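PDB 4DF3: fibrillarin-like rRNA/tRNA 2'-O-methyltransferase from Aeropyrum pernix, which probably uses S-adenosyl-L-methionine to methylate ribose 2'-hydroxyls in rRNA and tRNA at sites selected by a guide RNA. Local coordinates for residues E159-L172 / R199-I211. The protein carries 2 engineered substitutions. Numbering follows the deposited sequence.
Sequences EQAAIVVRNARFFL and REIKTLMDGGLEI
The carboxylate of E200 meets the first turn of helix 160-171, joining two nearly parallel helices (15° between their short axes, 8.5 Å apart) that pack against the mixed seven-stranded sheet of this Rossmann-like methyltransferase fold. From CB the E200 chain runs to CG, anti to its own carbonyl carbon, and then bends at chi2 (-66°), which turns the carboxylate across to the neighbouring helix. CD lies 3.8 Å from A161 CB. OE1 accepts a hydrogen bond from A161 N at 2.7 Å, met on its syn side but 28° out of the carboxylate plane, and takes a second from a water 2.7 Å away. OE2 lies near E159 CA and, through another water, reaches A162 N. The acid thus serves N-H groups at the helix start, where the helix dipole would probably favour its negative charge. With an alanine in place of E200, A161 N would probably lose its acceptor, A162 N its water-bridged partner, and a gap would open beside A161 CB. The Q160 amide is held between A181 O and the backbone N of V155, a residue of the S-adenosylmethionine site. Further along, A161 CB fits against T203 CG2 and L204 CD2, and the same leucine methyl touches V164 CG1, which also meets L209 CD1. In the Schellman motif that ends helix 195-206, with G208 at C-prime, L209 N bonds to L204 O, and the L209 side chain continues this apolar seam toward L172. A CB on G207 would run into V165 CG2, so glycine lets the backbones approach: its CA is 4.0 Å from V165 CG1, while V165 CG2 rests 3.6 Å from T203 O.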
ATOM      1  N   GLU A 159      13.922  12.596   0.104  1.00 26.74           N
ATOM      2  CA  GLU A 159      14.586  12.030  -1.080  1.00 24.96           C
ATOM      3  C   GLU A 159      14.245  10.554  -1.269  1.00 22.87           C
ATOM      4  O   GLU A 159      15.051   9.698  -1.766  1.00 20.55           O
ATOM      5  CB  GLU A 159      16.101  12.323  -1.064  1.00 26.98           C
ATOM      6  CG  GLU A 159      16.396  13.853  -1.331  1.00 29.29           C
ATOM      7  CD  GLU A 159      17.883  14.181  -1.356  1.00 36.88           C
ATOM      8  OE1 GLU A 159      18.713  13.284  -1.599  1.00 36.43           O
ATOM      9  OE2 GLU A 159      18.244  15.360  -1.144  1.00 41.69           O
ATOM     10  N   GLN A 160      12.965  10.302  -1.027  1.00 20.21           N
ATOM     11  CA  GLN A 160      12.418   8.991  -1.272  1.00 19.21           C
ATOM     12  C   GLN A 160      12.398   8.644  -2.765  1.00 18.93           C
ATOM     13  O   GLN A 160      12.574   7.433  -3.122  1.00 17.67           O
ATOM     14  CB  GLN A 160      11.032   8.903  -0.626  1.00 18.54           C
ATOM     15  CG  GLN A 160      10.419   7.526  -0.767  1.00 18.28           C
ATOM     16  CD  GLN A 160       9.154   7.399   0.016  1.00 21.96           C
ATOM     17  OE1 GLN A 160       8.910   6.362   0.602  1.00 21.92           O
ATOM     18  NE2 GLN A 160       8.362   8.484   0.087  1.00 27.67           N
ATOM     19  N   ALA A 161      12.233   9.661  -3.648  1.00 17.02           N
ATOM     20  CA  ALA A 161      12.108   9.377  -5.059  1.00 17.40           C
ATOM     21  C   ALA A 161      13.388   8.709  -5.600  1.00 16.47           C
ATOM     22  O   ALA A 161      13.278   7.795  -6.403  1.00 14.61           O
ATOM     23  CB  ALA A 161      11.716  10.592  -5.871  1.00 17.71           C
ATOM     24  N   ALA A 162      14.564   9.167  -5.162  1.00 16.27           N
ATOM     25  CA  ALA A 162      15.847   8.511  -5.540  1.00 15.22           C
ATOM     26  C   ALA A 162      15.896   7.060  -5.082  1.00 13.84           C
ATOM     27  O   ALA A 162      16.376   6.222  -5.829  1.00 13.28           O
ATOM     28  CB  ALA A 162      17.067   9.306  -4.956  1.00 15.92           C
ATOM     29  N   ILE A 163      15.372   6.783  -3.888  1.00 12.54           N
ATOM     30  CA  ILE A 163      15.339   5.385  -3.369  1.00 12.93           C
ATOM     31  C   ILE A 163      14.407   4.574  -4.273  1.00 13.07           C
ATOM     32  O   ILE A 163      14.724   3.408  -4.663  1.00 12.51           O
ATOM     33  CB  ILE A 163      14.832   5.347  -1.921  1.00 13.76           C
ATOM     34  CG1 ILE A 163      15.812   6.116  -1.029  1.00 14.92           C
ATOM     35  CG2 ILE A 163      14.516   3.857  -1.438  1.00 14.98           C
ATOM     36  CD1 ILE A 163      15.324   6.258   0.386  1.00 16.25           C
ATOM     37  N   VAL A 164      13.232   5.168  -4.560  1.00  9.98           N
ATOM     38  CA  VAL A 164      12.290   4.511  -5.501  1.00 14.17           C
ATOM     39  C   VAL A 164      12.914   4.191  -6.838  1.00 12.74           C
ATOM     40  O   VAL A 164      12.766   3.028  -7.326  1.00 12.92           O
ATOM     41  CB  VAL A 164      11.005   5.316  -5.676  1.00 13.16           C
ATOM     42  CG1 VAL A 164      10.129   4.805  -6.860  1.00 14.59           C
ATOM     43  CG2 VAL A 164      10.203   5.289  -4.294  1.00 13.82           C
ATOM     44  N   VAL A 165      13.580   5.196  -7.454  1.00 13.85           N
ATOM     45  CA  VAL A 165      14.136   4.959  -8.804  1.00 13.26           C
ATOM     46  C   VAL A 165      15.159   3.833  -8.793  1.00 14.02           C
ATOM     47  O   VAL A 165      15.214   2.997  -9.706  1.00 13.75           O
ATOM     48  CB  VAL A 165      14.674   6.296  -9.366  1.00 13.79           C
ATOM     49  CG1 VAL A 165      15.573   6.083 -10.554  1.00 16.03           C
ATOM     50  CG2 VAL A 165      13.447   7.199  -9.715  1.00 13.91           C
ATOM     51  N   ARG A 166      15.999   3.830  -7.756  1.00 14.00           N
ATOM     52  CA  ARG A 166      17.080   2.829  -7.615  1.00 15.42           C
ATOM     53  C   ARG A 166      16.513   1.428  -7.501  1.00 14.16           C
ATOM     54  O   ARG A 166      16.956   0.477  -8.189  1.00 15.62           O
ATOM     55  CB  ARG A 166      17.870   3.155  -6.363  1.00 14.11           C
ATOM     56  CG  ARG A 166      19.229   2.407  -6.267  1.00 17.87           C
ATOM     57  CD  ARG A 166      19.970   2.903  -5.078  1.00 20.87           C
ATOM     58  NE  ARG A 166      20.203   4.361  -5.157  1.00 17.88           N
ATOM     59  CZ  ARG A 166      20.049   5.193  -4.137  1.00 17.64           C
ATOM     60  NH1 ARG A 166      19.718   4.755  -2.929  1.00 19.36           N
ATOM     61  NH2 ARG A 166      20.280   6.494  -4.319  1.00 22.34           N
ATOM     62  N   ASN A 167      15.534   1.270  -6.593  1.00 13.61           N
ATOM     63  CA  ASN A 167      14.831  -0.002  -6.525  1.00 13.36           C
ATOM     64  C   ASN A 167      14.094  -0.367  -7.846  1.00 12.12           C
ATOM     65  O   ASN A 167      14.046  -1.529  -8.249  1.00 14.19           O
ATOM     66  CB  ASN A 167      13.874   0.006  -5.359  1.00 11.51           C
ATOM     67  CG  ASN A 167      14.589  -0.254  -4.053  1.00 10.46           C
ATOM     68  OD1 ASN A 167      14.587  -1.396  -3.565  1.00 10.21           O
ATOM     69  ND2 ASN A 167      15.218   0.807  -3.462  1.00 12.13           N
ATOM     70  N   ALA A 168      13.461   0.592  -8.486  1.00 11.63           N
ATOM     71  CA  ALA A 168      12.706   0.248  -9.701  1.00 13.31           C
ATOM     72  C   ALA A 168      13.663  -0.280 -10.749  1.00 15.61           C
ATOM     73  O   ALA A 168      13.329  -1.190 -11.498  1.00 14.22           O
ATOM     74  CB  ALA A 168      11.939   1.485 -10.286  1.00 13.19           C
ATOM     75  N   ARG A 169      14.835   0.365 -10.876  1.00 16.71           N
ATOM     76  CA  ARG A 169      15.839  -0.119 -11.898  1.00 18.07           C
ATOM     77  C   ARG A 169      16.233  -1.572 -11.712  1.00 16.87           C
ATOM     78  O   ARG A 169      16.356  -2.335 -12.700  1.00 18.60           O
ATOM     79  CB  ARG A 169      17.085   0.803 -11.891  1.00 18.93           C
ATOM     80  CG  ARG A 169      16.801   2.078 -12.684  1.00 24.74           C
ATOM     81  CD  ARG A 169      17.779   3.240 -12.510  1.00 34.28           C
ATOM     82  NE  ARG A 169      17.399   4.318 -13.441  1.00 36.99           N
ATOM     83  CZ  ARG A 169      17.853   5.583 -13.403  1.00 41.64           C
ATOM     84  NH1 ARG A 169      18.713   5.985 -12.459  1.00 40.76           N
ATOM     85  NH2 ARG A 169      17.426   6.468 -14.321  1.00 40.76           N
ATOM     86  N   PHE A 170      16.391  -1.990 -10.450  1.00 15.49           N
ATOM     87  CA  PHE A 170      16.708  -3.364 -10.138  1.00 16.04           C
ATOM     88  C   PHE A 170      15.553  -4.339 -10.330  1.00 14.72           C
ATOM     89  O   PHE A 170      15.773  -5.454 -10.800  1.00 14.35           O
ATOM     90  CB  PHE A 170      17.178  -3.494  -8.699  1.00 15.62           C
ATOM     91  CG  PHE A 170      18.615  -3.179  -8.510  1.00 18.64           C
ATOM     92  CD1 PHE A 170      19.589  -4.138  -8.802  1.00 26.14           C
ATOM     93  CD2 PHE A 170      18.989  -1.952  -8.004  1.00 20.98           C
ATOM     94  CE1 PHE A 170      20.956  -3.839  -8.626  1.00 28.05           C
ATOM     95  CE2 PHE A 170      20.372  -1.639  -7.818  1.00 24.41           C
ATOM     96  CZ  PHE A 170      21.329  -2.579  -8.110  1.00 23.14           C
ATOM     97  N   PHE A 171      14.330  -3.933 -10.018  1.00 13.07           N
ATOM     98  CA  PHE A 171      13.252  -4.930  -9.796  1.00 12.18           C
ATOM     99  C   PHE A 171      11.938  -4.752 -10.570  1.00  9.78           C
ATOM    100  O   PHE A 171      11.186  -5.685 -10.635  1.00 11.11           O
ATOM    101  CB  PHE A 171      12.857  -4.953  -8.292  1.00 11.32           C
ATOM    102  CG  PHE A 171      14.028  -5.260  -7.367  1.00 11.79           C
ATOM    103  CD1 PHE A 171      14.738  -6.448  -7.506  1.00 14.41           C
ATOM    104  CD2 PHE A 171      14.494  -4.291  -6.468  1.00 11.97           C
ATOM    105  CE1 PHE A 171      15.879  -6.699  -6.638  1.00 12.27           C
ATOM    106  CE2 PHE A 171      15.576  -4.510  -5.595  1.00 13.67           C
ATOM    107  CZ  PHE A 171      16.290  -5.748  -5.680  1.00 11.64           C
ATOM    108  N   LEU A 172      11.601  -3.533 -10.954  1.00 11.13           N
ATOM    109  CA  LEU A 172      10.233  -3.285 -11.385  1.00 10.37           C
ATOM    110  C   LEU A 172      10.074  -3.698 -12.861  1.00  9.53           C
ATOM    111  O   LEU A 172      10.850  -3.245 -13.718  1.00 12.37           O
ATOM    112  CB  LEU A 172       9.848  -1.799 -11.180  1.00 12.05           C
ATOM    113  CG  LEU A 172       8.388  -1.389 -11.519  1.00 12.14           C
ATOM    114  CD1 LEU A 172       7.477  -2.094 -10.571  1.00 11.67           C
ATOM    115  CD2 LEU A 172       8.241   0.154 -11.310  1.00 15.68           C
ATOM    116  N   ARG A 199      10.786  18.564  -6.805  1.00 24.35           N
ATOM    117  CA  ARG A 199      12.038  17.881  -7.039  1.00 25.02           C
ATOM    118  C   ARG A 199      11.860  16.367  -6.915  1.00 24.28           C
ATOM    119  O   ARG A 199      12.410  15.619  -7.723  1.00 24.84           O
ATOM    120  CB  ARG A 199      13.065  18.400  -6.053  1.00 25.48           C
ATOM    121  CG  ARG A 199      14.484  17.869  -6.204  1.00 31.03           C
ATOM    122  CD  ARG A 199      15.486  19.034  -6.286  1.00 36.50           C
ATOM    123  NE  ARG A 199      15.308  19.948  -5.155  1.00 41.31           N
ATOM    124  CZ  ARG A 199      15.389  21.278  -5.217  1.00 41.72           C
ATOM    125  NH1 ARG A 199      15.614  21.910  -6.358  1.00 41.47           N
ATOM    126  NH2 ARG A 199      15.212  21.986  -4.112  1.00 43.81           N
ATOM    127  N   GLU A 200      11.083  15.909  -5.924  1.00 21.60           N
ATOM    128  CA  GLU A 200      10.707  14.461  -5.869  1.00 21.62           C
ATOM    129  C   GLU A 200      10.075  14.053  -7.161  1.00 20.47           C
ATOM    130  O   GLU A 200      10.396  13.026  -7.711  1.00 17.03           O
ATOM    131  CB  GLU A 200       9.758  14.150  -4.698  1.00 20.25           C
ATOM    132  CG  GLU A 200      10.445  14.308  -3.402  1.00 21.50           C
ATOM    133  CD  GLU A 200      11.591  13.258  -3.199  1.00 22.38           C
ATOM    134  OE1 GLU A 200      11.273  12.112  -2.880  1.00 22.07           O
ATOM    135  OE2 GLU A 200      12.775  13.603  -3.362  1.00 24.82           O
ATOM    136  N   ILE A 201       9.120  14.843  -7.652  1.00 21.87           N
ATOM    137  CA  ILE A 201       8.402  14.404  -8.863  1.00 21.90           C
ATOM    138  C   ILE A 201       9.364  14.374 -10.039  1.00 21.19           C
ATOM    139  O   ILE A 201       9.258  13.513 -10.907  1.00 20.10           O
ATOM    140  CB  ILE A 201       7.215  15.357  -9.192  1.00 22.37           C
ATOM    141  CG1 ILE A 201       6.231  15.433  -8.011  1.00 25.96           C
ATOM    142  CG2 ILE A 201       6.550  15.033 -10.592  1.00 23.22           C
ATOM    143  CD1 ILE A 201       5.268  14.266  -7.904  1.00 26.16           C
ATOM    144  N   LYS A 202      10.286  15.351 -10.099  1.00 20.53           N
ATOM    145  CA  LYS A 202      11.192  15.409 -11.234  1.00 23.02           C
ATOM    146  C   LYS A 202      12.144  14.203 -11.204  1.00 22.15           C
ATOM    147  O   LYS A 202      12.484  13.639 -12.219  1.00 23.33           O
ATOM    148  CB  LYS A 202      11.993  16.726 -11.219  1.00 24.94           C
ATOM    149  CG  LYS A 202      12.989  16.862 -12.402  1.00 28.02           C
ATOM    150  CD  LYS A 202      13.393  18.386 -12.543  1.00 37.65           C
ATOM    151  CE  LYS A 202      14.332  18.719 -13.712  1.00 39.51           C
ATOM    152  NZ  LYS A 202      15.605  17.970 -13.652  1.00 39.07           N
ATOM    153  N   THR A 203      12.540  13.816 -10.002  1.00 21.96           N
ATOM    154  CA  THR A 203      13.419  12.636  -9.810  1.00 20.20           C
ATOM    155  C   THR A 203      12.727  11.393 -10.357  1.00 19.92           C
ATOM    156  O   THR A 203      13.340  10.578 -11.041  1.00 19.48           O
ATOM    157  CB  THR A 203      13.802  12.536  -8.315  1.00 20.35           C
ATOM    158  OG1 THR A 203      14.529  13.717  -7.953  1.00 20.18           O
ATOM    159  CG2 THR A 203      14.673  11.332  -8.017  1.00 19.37           C
ATOM    160  N   LEU A 204      11.409  11.269 -10.113  1.00 19.81           N
ATOM    161  CA  LEU A 204      10.686  10.128 -10.611  1.00 19.36           C
ATOM    162  C   LEU A 204      10.672  10.181 -12.138  1.00 21.26           C
ATOM    163  O   LEU A 204      10.921   9.185 -12.791  1.00 21.06           O
ATOM    164  CB  LEU A 204       9.226  10.092 -10.051  1.00 18.89           C
ATOM    165  CG  LEU A 204       9.200   9.884  -8.532  1.00 17.21           C
ATOM    166  CD1 LEU A 204       7.735   9.988  -7.988  1.00 17.95           C
ATOM    167  CD2 LEU A 204       9.746   8.474  -8.151  1.00 20.55           C
ATOM    168  N   MET A 205      10.381  11.368 -12.683  1.00 22.57           N
ATOM    169  CA  MET A 205      10.212  11.538 -14.129  1.00 24.96           C
ATOM    170  C   MET A 205      11.544  11.340 -14.820  1.00 24.82           C
ATOM    171  O   MET A 205      11.609  10.622 -15.816  1.00 25.50           O
ATOM    172  CB  MET A 205       9.665  12.917 -14.457  1.00 24.25           C
ATOM    173  CG  MET A 205       8.381  13.210 -13.713  1.00 29.39           C
ATOM    174  SD  MET A 205       7.511  14.677 -14.282  1.00 34.61           S
ATOM    175  CE  MET A 205       8.574  16.088 -13.926  1.00 34.17           C
ATOM    176  N   ASP A 206      12.591  11.941 -14.261  1.00 27.02           N
ATOM    177  CA  ASP A 206      13.976  11.680 -14.741  1.00 29.44           C
ATOM    178  C   ASP A 206      14.373  10.204 -14.650  1.00 30.52           C
ATOM    179  O   ASP A 206      15.286   9.776 -15.373  1.00 31.21           O
ATOM    180  CB  ASP A 206      15.064  12.541 -14.020  1.00 30.83           C
ATOM    181  CG  ASP A 206      14.985  14.027 -14.371  1.00 32.40           C
ATOM    182  OD1 ASP A 206      14.271  14.405 -15.333  1.00 34.13           O
ATOM    183  OD2 ASP A 206      15.588  14.826 -13.607  1.00 37.70           O
ATOM    184  N   GLY A 207      13.733   9.437 -13.750  1.00 29.36           N
ATOM    185  CA  GLY A 207      13.954   7.987 -13.656  1.00 27.77           C
ATOM    186  C   GLY A 207      13.105   7.140 -14.588  1.00 27.52           C
ATOM    187  O   GLY A 207      13.103   5.928 -14.462  1.00 26.48           O
ATOM    188  N   GLY A 208      12.384   7.764 -15.527  1.00 27.61           N
ATOM    189  CA  GLY A 208      11.572   7.024 -16.494  1.00 28.61           C
ATOM    190  C   GLY A 208      10.166   6.690 -16.029  1.00 28.06           C
ATOM    191  O   GLY A 208       9.459   5.894 -16.663  1.00 30.57           O
ATOM    192  N   LEU A 209       9.753   7.257 -14.897  1.00 27.72           N
ATOM    193  CA  LEU A 209       8.402   6.993 -14.344  1.00 26.59           C
ATOM    194  C   LEU A 209       7.539   8.129 -14.830  1.00 27.25           C
ATOM    195  O   LEU A 209       7.984   9.286 -14.868  1.00 29.58           O
ATOM    196  CB  LEU A 209       8.454   6.948 -12.822  1.00 25.98           C
ATOM    197  CG  LEU A 209       9.092   5.685 -12.280  1.00 24.37           C
ATOM    198  CD1 LEU A 209       9.238   5.807 -10.772  1.00 21.10           C
ATOM    199  CD2 LEU A 209       8.260   4.429 -12.654  1.00 24.63           C
ATOM    200  N   GLU A 210       6.338   7.837 -15.279  1.00 24.61           N
ATOM    201  CA  GLU A 210       5.494   8.936 -15.662  1.00 22.72           C
ATOM    202  C   GLU A 210       4.320   9.000 -14.724  1.00 20.59           C
ATOM    203  O   GLU A 210       3.693   7.982 -14.479  1.00 17.57           O
ATOM    204  CB  GLU A 210       5.000   8.740 -17.079  1.00 25.81           C
ATOM    205  CG  GLU A 210       6.088   8.975 -18.124  1.00 31.75           C
ATOM    206  CD  GLU A 210       5.560   8.623 -19.504  1.00 39.73           C
ATOM    207  OE1 GLU A 210       4.527   9.215 -19.913  1.00 41.02           O
ATOM    208  OE2 GLU A 210       6.163   7.722 -20.140  1.00 46.02           O
ATOM    209  N   ILE A 211       3.990  10.203 -14.265  1.00 18.82           N
ATOM    210  CA  ILE A 211       2.987  10.331 -13.236  1.00 17.13           C
ATOM    211  C   ILE A 211       1.577  10.159 -13.825  1.00 16.80           C
ATOM    212  O   ILE A 211       1.194  10.902 -14.749  1.00 19.12           O
ATOM    213  CB  ILE A 211       3.081  11.706 -12.604  1.00 17.42           C
ATOM    214  CG1 ILE A 211       4.535  11.981 -12.096  1.00 22.26           C
ATOM    215  CG2 ILE A 211       2.098  11.770 -11.442  1.00 14.27           C
ATOM    216  CD1 ILE A 211       5.132  10.844 -11.302  1.00 23.43           C
TER
HETATM  217  O   HOH W   1       9.404  11.606  -1.045  1.00 30.63           O
HETATM  218  O   HOH W   2      14.859  11.931  -4.137  1.00 20.79           O